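PDB 4P25: major capsid protein from Norovirus Hu/GI.7/TCH-060/USA/2003, which forms the viral capsid, with its protruding (P) domain binding histo-blood group antigen glycans such as Lewis Y and probably mediating attachment to host cells. Local coordinates for residues Q38-Q43 with I202-S207; F42-C47 with G55-S60; L244-D249 with V287-V292. All coordinates share one frame; numbering follows the deposited sequence.

Contacts 1 and 2 lie near the centre of the chain and are largely buried. They touch each other and share Phe42 and Gln43, so one irregular run of chain serves both. Contact 1 sets this run against strand 201-208 through a tyrosine, apolar groups and a water. Contact 2 binds it to residues 55-60 through threonine hydroxyls and backbone groups. Contact 3 is farther out, its centre about 20 Å from that of contact 1, and only partly buried. It belongs to the same antiparallel sheet as strand 201-208, but joins different strands. Its chemistry is regular backbone pairing interrupted by a bulge, with mixed apolar and polar side chains alongside.

Contact 1: residues Q38-Q43 with I202-S207; sequences QVVQFQ and IVYFMS
Gln38 meets Tyr204 through a shared water. The water donates to Gln38 O at 2.6 Å and lies 2.7 Å from Tyr204 OH, at the edge of the ring and in its plane. The carbonyl oxygen and the hydroxyl are therefore bridged, not bonded directly. Ile202 CD1 lies near the same carbonyl.

Val40 comes next and points at the tyrosine tip to tip. Its CG1 approaches the hydroxyl oxygen, 3.5 Å from Tyr204 OH. Its CG2 lies at the ring edge in its plane, 4.0 Å from Tyr204 CE1. Tyr204 has CG anti to its carbonyl carbon (chi1 -62°), and this torsion swings the ring toward the 38-43 run. Ile202 CG2 packs on one face of the ring, 3.5 Å above its plane.

Within the 38-43 run, Gln43 NE2 donates to Gln41 O at 3.0 Å, from above the carbonyl plane, while Gln43 OE1 accepts from Ala190 N. Phe42 closes the contact. Its CE2 is 4.0 Å from Tyr204 CE1, the two side chains crossing at a slant, and Val40 CB packs on one face of the Phe42 ring.

Arg22 makes a cation-pi contact with Phe42, and Trp174 meets Tyr204 edge-to-face. The arrangement packs an irregular connection onto strand 201-208 in the buried interior, with Tyr204 as the meeting point. Val40 bonds through its backbone to Ile193. Strand 201-208 is held in an antiparallel sheet by strands 29-31, 218-221 and 266-269.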
# COMPACT_ATOMS: atom_id res chain seq x y z
N GLN A 38 13.21 23.66 -10.63
CA GLN A 38 12.63 23.54 -9.29
C GLN A 38 13.31 22.44 -8.47
O GLN A 38 13.47 21.31 -8.93
CB GLN A 38 11.12 23.29 -9.35
CG GLN A 38 10.48 23.09 -7.98
CD GLN A 38 8.96 23.02 -8.03
OE1 GLN A 38 8.35 23.01 -9.10
NE2 GLN A 38 8.34 22.99 -6.85
N VAL A 39 13.72 22.80 -7.25
CA VAL A 39 14.32 21.86 -6.31
C VAL A 39 13.26 21.33 -5.36
O VAL A 39 12.43 22.11 -4.87
CB VAL A 39 15.43 22.56 -5.48
CG1 VAL A 39 15.98 21.63 -4.41
CG2 VAL A 39 16.54 23.05 -6.39
N VAL A 40 13.25 20.03 -5.11
CA VAL A 40 12.35 19.44 -4.12
C VAL A 40 13.14 18.76 -3.01
O VAL A 40 14.33 18.49 -3.16
CB VAL A 40 11.34 18.45 -4.74
CG1 VAL A 40 10.47 19.15 -5.79
CG2 VAL A 40 12.06 17.22 -5.33
N GLN A 41 12.47 18.48 -1.90
CA GLN A 41 13.14 17.85 -0.78
C GLN A 41 12.19 16.90 -0.05
O GLN A 41 12.11 16.90 1.18
CB GLN A 41 13.70 18.90 0.19
CG GLN A 41 14.78 18.34 1.10
CD GLN A 41 15.28 19.32 2.13
OE1 GLN A 41 14.87 20.48 2.16
NE2 GLN A 41 16.17 18.85 2.99
N PHE A 42 11.46 16.11 -0.83
CA PHE A 42 10.51 15.15 -0.27
C PHE A 42 11.20 14.26 0.76
O PHE A 42 12.38 13.91 0.58
CB PHE A 42 9.89 14.29 -1.38
CG PHE A 42 9.23 15.09 -2.48
CD1 PHE A 42 8.67 16.34 -2.22
CD2 PHE A 42 9.15 14.59 -3.77
CE1 PHE A 42 8.06 17.07 -3.23
CE2 PHE A 42 8.54 15.32 -4.79
CZ PHE A 42 7.99 16.56 -4.51
N GLN A 43 10.50 13.93 1.83
CA GLN A 43 11.06 13.09 2.89
C GLN A 43 10.59 11.64 2.80
O GLN A 43 11.20 10.75 3.37
CB GLN A 43 10.72 13.67 4.27
CG GLN A 43 11.41 15.00 4.51
CD GLN A 43 12.91 14.88 4.40
OE1 GLN A 43 13.53 14.08 5.11
NE2 GLN A 43 13.51 15.67 3.51
N ILE A 202 13.90 16.32 -13.61
CA ILE A 202 13.43 15.30 -12.68
C ILE A 202 12.05 14.81 -13.10
O ILE A 202 11.19 15.61 -13.48
CB ILE A 202 13.37 15.84 -11.25
CG1 ILE A 202 14.77 16.29 -10.80
CG2 ILE A 202 12.82 14.79 -10.29
CD1 ILE A 202 14.75 17.22 -9.62
N VAL A 203 11.85 13.51 -13.04
CA VAL A 203 10.55 12.92 -13.34
C VAL A 203 9.73 12.77 -12.07
O VAL A 203 10.20 12.18 -11.09
CB VAL A 203 10.69 11.56 -14.04
CG1 VAL A 203 9.33 10.92 -14.23
CG2 VAL A 203 11.40 11.74 -15.38
N TYR A 204 8.53 13.33 -12.08
CA TYR A 204 7.63 13.24 -10.94
C TYR A 204 6.47 12.32 -11.26
O TYR A 204 5.89 12.39 -12.34
CB TYR A 204 7.12 14.63 -10.54
CG TYR A 204 8.25 15.53 -10.12
CD1 TYR A 204 8.77 15.47 -8.83
CD2 TYR A 204 8.83 16.42 -11.02
CE1 TYR A 204 9.82 16.28 -8.45
CE2 TYR A 204 9.88 17.24 -10.64
CZ TYR A 204 10.37 17.16 -9.36
OH TYR A 204 11.41 17.96 -8.97
N PHE A 205 6.16 11.45 -10.31
CA PHE A 205 5.09 10.49 -10.46
C PHE A 205 3.88 11.02 -9.70
O PHE A 205 3.96 11.28 -8.49
CB PHE A 205 5.56 9.12 -9.96
CG PHE A 205 6.79 8.63 -10.68
CD1 PHE A 205 6.68 7.95 -11.88
CD2 PHE A 205 8.06 8.89 -10.17
CE1 PHE A 205 7.81 7.52 -12.56
CE2 PHE A 205 9.20 8.46 -10.85
CZ PHE A 205 9.07 7.77 -12.05
N MET A 206 2.78 11.21 -10.42
CA MET A 206 1.63 11.96 -9.92
C MET A 206 0.45 11.06 -9.55
O MET A 206 0.18 10.08 -10.25
CB MET A 206 1.16 12.98 -10.96
CG MET A 206 2.25 13.88 -11.54
SD MET A 206 3.18 14.81 -10.31
CE MET A 206 1.90 15.84 -9.60
N SER A 207 -0.26 11.42 -8.49
CA SER A 207 -1.46 10.70 -8.09
C SER A 207 -2.62 11.65 -7.81
O SER A 207 -2.44 12.71 -7.21
CB SER A 207 -1.21 9.88 -6.82
OG SER A 207 -0.30 8.82 -7.06
O HOH W 1 12.22 19.89 -10.72

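Contact 2: residues F42-C47 with G55-S60; sequences FQNGRC and GTTPVS
Asn44 presents its flat amide to Thr56. Thr56 OG1 donates to Asn44 OD1 at 2.7 Å, but from above the carbonyl plane, 53° out of it. Asn44 CG is anti to the carbonyl carbon (chi1 -74°), which turns the amide toward the threonine. Pro58 CD lies 3.9 Å from Asn44 OD1, and the other end of the amide, ND2, bonds to Phe101 O. The Gln43 amide comes near the other segment only with OE1, 3.5 Å from Gly55 CA; that oxygen takes its hydrogen bond from Ala190 N. The guanidinium of Arg46 is led away from Thr57 by bends in its chain. Its NH1 donates to Phe42 O at 2.8 Å, in the carbonyl plane, and its NH2 reaches Pro191 O.

One backbone carbonyl, Gln43 O, and one side-chain hydroxyl, Thr57 OG1, do most of the joining. Gln43 O accepts from Thr56 N at 3.0 Å, again from above its plane. Thr57 OG1 accepts from Arg46 N at 2.9 Å, with a nearly straight bond (159°). The same hydroxyl lies 3.0 Å from Gln43 O, and Leu54 O is also within its reach. The methyl of Thr57 packs beside Arg46 O. Gly45 and Gly55 both have positive phi, which suits glycine. At Gly55 a CB would also point toward 42-47 and run into Gln43 O; at Gly45 it would point away.

Thr57 and Cys47 also touch Val228 on helix 225-234, while Ser60 bonds to Glu226 of the second subunit. The two segments are parts of one irregular connection folded against each other. It leads from strand 29-31 to strand 66-73 of the six-stranded sheet, probably where P1 passes into P2.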
# COMPACT_ATOMS: atom_id res chain seq x y z
N PHE A 42 11.46 16.11 -0.83
CA PHE A 42 10.51 15.15 -0.27
C PHE A 42 11.20 14.26 0.76
O PHE A 42 12.38 13.91 0.58
CB PHE A 42 9.89 14.29 -1.38
CG PHE A 42 9.23 15.09 -2.48
CD1 PHE A 42 8.67 16.34 -2.22
CD2 PHE A 42 9.15 14.59 -3.77
CE1 PHE A 42 8.06 17.07 -3.23
CE2 PHE A 42 8.54 15.32 -4.79
CZ PHE A 42 7.99 16.56 -4.51
N GLN A 43 10.50 13.93 1.83
CA GLN A 43 11.06 13.09 2.89
C GLN A 43 10.59 11.64 2.80
O GLN A 43 11.20 10.75 3.37
CB GLN A 43 10.72 13.67 4.27
CG GLN A 43 11.41 15.00 4.51
CD GLN A 43 12.91 14.88 4.40
OE1 GLN A 43 13.53 14.08 5.11
NE2 GLN A 43 13.51 15.67 3.51
N ASN A 44 9.50 11.43 2.07
CA ASN A 44 9.06 10.09 1.72
C ASN A 44 9.38 9.78 0.25
O ASN A 44 9.62 10.70 -0.54
CB ASN A 44 7.58 9.90 2.04
CG ASN A 44 7.32 9.77 3.52
OD1 ASN A 44 8.14 9.19 4.25
ND2 ASN A 44 6.20 10.31 3.99
N GLY A 45 9.40 8.50 -0.09
CA GLY A 45 9.84 8.06 -1.41
C GLY A 45 11.32 8.25 -1.68
O GLY A 45 11.73 8.35 -2.84
N ARG A 46 12.12 8.29 -0.62
CA ARG A 46 13.55 8.54 -0.72
C ARG A 46 14.36 7.31 -0.32
O ARG A 46 14.24 6.79 0.80
CB ARG A 46 13.95 9.73 0.17
CG ARG A 46 13.16 11.01 -0.10
CD ARG A 46 13.46 11.59 -1.48
NE ARG A 46 14.88 11.84 -1.68
CZ ARG A 46 15.50 12.97 -1.37
NH1 ARG A 46 14.83 13.99 -0.85
NH2 ARG A 46 16.81 13.08 -1.59
N CYS A 47 15.18 6.83 -1.25
CA CYS A 47 15.95 5.61 -1.03
C CYS A 47 17.06 5.59 -2.05
O CYS A 47 16.83 5.89 -3.22
CB CYS A 47 15.05 4.38 -1.20
SG CYS A 47 15.84 2.81 -0.77
N GLY A 55 15.27 9.97 4.98
CA GLY A 55 14.15 10.70 5.55
C GLY A 55 13.23 9.82 6.38
O GLY A 55 13.69 9.04 7.21
N THR A 56 11.93 9.95 6.15
CA THR A 56 10.95 9.16 6.90
C THR A 56 10.42 7.98 6.08
O THR A 56 9.49 7.29 6.50
CB THR A 56 9.75 10.03 7.31
OG1 THR A 56 9.26 10.72 6.16
CG2 THR A 56 10.18 11.04 8.36
N THR A 57 11.04 7.74 4.93
CA THR A 57 10.59 6.73 3.98
C THR A 57 10.50 5.33 4.60
O THR A 57 11.47 4.84 5.16
CB THR A 57 11.55 6.69 2.77
OG1 THR A 57 11.62 8.00 2.19
CG2 THR A 57 11.09 5.67 1.72
N PRO A 58 9.32 4.70 4.50
CA PRO A 58 9.12 3.32 4.95
C PRO A 58 9.27 2.35 3.79
O PRO A 58 9.50 2.77 2.66
CB PRO A 58 7.68 3.34 5.42
CG PRO A 58 7.01 4.27 4.46
CD PRO A 58 8.04 5.34 4.14
N VAL A 59 9.13 1.05 4.06
CA VAL A 59 9.30 0.04 3.02
C VAL A 59 8.01 -0.24 2.25
O VAL A 59 8.02 -0.37 1.03
CB VAL A 59 9.84 -1.27 3.63
CG1 VAL A 59 9.93 -2.36 2.57
CG2 VAL A 59 11.19 -1.02 4.24
N SER A 60 6.89 -0.31 2.97
CA SER A 60 5.63 -0.72 2.35
C SER A 60 4.73 0.45 1.96
O SER A 60 4.66 1.46 2.66
CB SER A 60 4.87 -1.63 3.31
OG SER A 60 3.62 -2.06 2.76

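Contact 3: residues L244-D249 with V287-V292; sequences LLHYVD and VFSSWV
Ser289 sits over the ring of His246. Its CB is 3.8 Å from the ring centroid and 15° off the normal, a CH-pi contact. The serine CB rests on one face of the imidazole, offset toward its rim. Ser289 OG is anti to the backbone N (chi1 -174°), which carries it out across the ring toward His246 CE1.

Leu244 packs into the angle between Val292 and Ser290. Its CB rests against Val292 CG1 at 3.8 Å, and its CD2 lies 4.1 Å from Ser290 OG. Leu298, from a loop, touches the same leucine. At the other end of the pair, Val248 CG2 and Val287 CG2 meet at 4.0 Å, methyl against methyl.

The strands run antiparallel, and a classic beta bulge breaks their register. Ser289 and Ser290 both lie opposite Leu244. Leu244 O accepts from Ser289 N at 2.8 Å and, weakly, from Ser290 N at 3.5 Å, while Leu244 N donates to Ser290 O. The extra residue shifts the register by one and brings both serine side chains to the face of Leu244 and His246. Beyond the bulge the pairing is regular: His246 and Val287 exchange two backbone bonds.

Leu245 and Phe288 point to the opposite face and form the non-hydrogen-bonded pair. Leu245 CD2 packs against Phe288 CA at 3.8 Å, where the phenyl side chain leaves the backbone. Leu245 CA also makes a CA-H...O contact with Val287 O at 3.3 Å. Phe288 CE1 lies over the centre of the Trp291 ring in its own strand. On the far side of strand 242-248, Leu245 pairs through its backbone with Phe259 and packs on Leu261.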
# COMPACT_ATOMS: atom_id res chain seq x y z
N LEU A 244 20.69 3.51 -16.86
CA LEU A 244 19.84 3.82 -17.99
C LEU A 244 18.65 2.87 -18.00
O LEU A 244 18.83 1.65 -18.01
CB LEU A 244 20.63 3.69 -19.30
CG LEU A 244 19.83 3.95 -20.59
CD1 LEU A 244 19.39 5.40 -20.69
CD2 LEU A 244 20.63 3.53 -21.81
N LEU A 245 17.45 3.43 -17.99
CA LEU A 245 16.23 2.63 -18.03
C LEU A 245 15.51 2.86 -19.34
O LEU A 245 15.57 3.95 -19.90
CB LEU A 245 15.28 3.02 -16.90
CG LEU A 245 15.79 3.08 -15.47
CD1 LEU A 245 14.64 3.48 -14.55
CD2 LEU A 245 16.39 1.75 -15.04
N HIS A 246 14.81 1.84 -19.81
CA HIS A 246 13.88 1.99 -20.92
C HIS A 246 12.46 1.86 -20.37
O HIS A 246 12.20 1.06 -19.48
CB HIS A 246 14.13 0.92 -21.97
CG HIS A 246 15.44 1.06 -22.69
ND1 HIS A 246 16.02 0.02 -23.37
CD2 HIS A 246 16.26 2.12 -22.84
CE1 HIS A 246 17.16 0.43 -23.90
NE2 HIS A 246 17.33 1.70 -23.59
N TYR A 247 11.55 2.67 -20.90
CA TYR A 247 10.14 2.59 -20.54
C TYR A 247 9.41 1.88 -21.68
O TYR A 247 9.28 2.43 -22.78
CB TYR A 247 9.60 4.00 -20.30
CG TYR A 247 8.17 4.11 -19.81
CD1 TYR A 247 7.82 3.71 -18.52
CD2 TYR A 247 7.19 4.66 -20.62
CE1 TYR A 247 6.51 3.84 -18.07
CE2 TYR A 247 5.89 4.80 -20.18
CZ TYR A 247 5.55 4.38 -18.90
OH TYR A 247 4.25 4.52 -18.48
N VAL A 248 8.95 0.67 -21.41
CA VAL A 248 8.52 -0.25 -22.46
C VAL A 248 7.01 -0.49 -22.45
O VAL A 248 6.41 -0.69 -21.39
CB VAL A 248 9.26 -1.60 -22.32
CG1 VAL A 248 8.88 -2.56 -23.45
CG2 VAL A 248 10.76 -1.38 -22.28
N ASP A 249 6.41 -0.45 -23.63
CA ASP A 249 5.01 -0.83 -23.80
C ASP A 249 4.92 -2.33 -23.52
O ASP A 249 5.56 -3.12 -24.21
CB ASP A 249 4.55 -0.48 -25.22
CG ASP A 249 3.08 -0.76 -25.46
OD1 ASP A 249 2.58 -1.82 -25.03
OD2 ASP A 249 2.41 0.08 -26.09
N VAL A 287 12.50 -0.80 -17.39
CA VAL A 287 13.41 -1.93 -17.48
C VAL A 287 14.85 -1.42 -17.45
O VAL A 287 15.21 -0.53 -18.22
CB VAL A 287 13.18 -2.73 -18.77
CG1 VAL A 287 14.14 -3.92 -18.86
CG2 VAL A 287 11.73 -3.20 -18.88
N PHE A 288 15.67 -1.98 -16.56
CA PHE A 288 17.09 -1.63 -16.53
C PHE A 288 17.77 -2.06 -17.83
O PHE A 288 17.66 -3.21 -18.24
CB PHE A 288 17.79 -2.29 -15.34
CG PHE A 288 19.29 -2.10 -15.34
CD1 PHE A 288 19.86 -0.99 -14.73
CD2 PHE A 288 20.12 -3.04 -15.92
CE1 PHE A 288 21.24 -0.82 -14.73
CE2 PHE A 288 21.50 -2.87 -15.92
CZ PHE A 288 22.06 -1.77 -15.32
N SER A 289 18.50 -1.13 -18.45
CA SER A 289 19.21 -1.45 -19.68
C SER A 289 20.72 -1.59 -19.47
O SER A 289 21.30 -2.61 -19.82
CB SER A 289 18.91 -0.41 -20.76
OG SER A 289 19.49 -0.81 -21.99
N SER A 290 21.35 -0.56 -18.91
CA SER A 290 22.78 -0.60 -18.64
C SER A 290 23.23 0.50 -17.69
O SER A 290 22.50 1.47 -17.46
CB SER A 290 23.58 -0.49 -19.95
OG SER A 290 23.40 0.78 -20.54
N TRP A 291 24.43 0.34 -17.14
CA TRP A 291 25.06 1.40 -16.37
C TRP A 291 25.71 2.39 -17.32
O TRP A 291 26.38 2.00 -18.28
CB TRP A 291 26.11 0.82 -15.41
CG TRP A 291 25.51 -0.00 -14.31
CD1 TRP A 291 25.48 -1.37 -14.22
CD2 TRP A 291 24.85 0.49 -13.14
NE1 TRP A 291 24.85 -1.75 -13.06
CE2 TRP A 291 24.46 -0.63 -12.38
CE3 TRP A 291 24.57 1.77 -12.65
CZ2 TRP A 291 23.78 -0.51 -11.16
CZ3 TRP A 291 23.90 1.89 -11.45
CH2 TRP A 291 23.52 0.76 -10.72
N VAL A 292 25.50 3.68 -17.06
CA VAL A 292 26.07 4.72 -17.91
C VAL A 292 26.76 5.79 -17.08
O VAL A 292 26.57 5.87 -15.86
CB VAL A 292 25.01 5.37 -18.81
CG1 VAL A 292 24.35 4.34 -19.72
CG2 VAL A 292 23.96 6.10 -17.97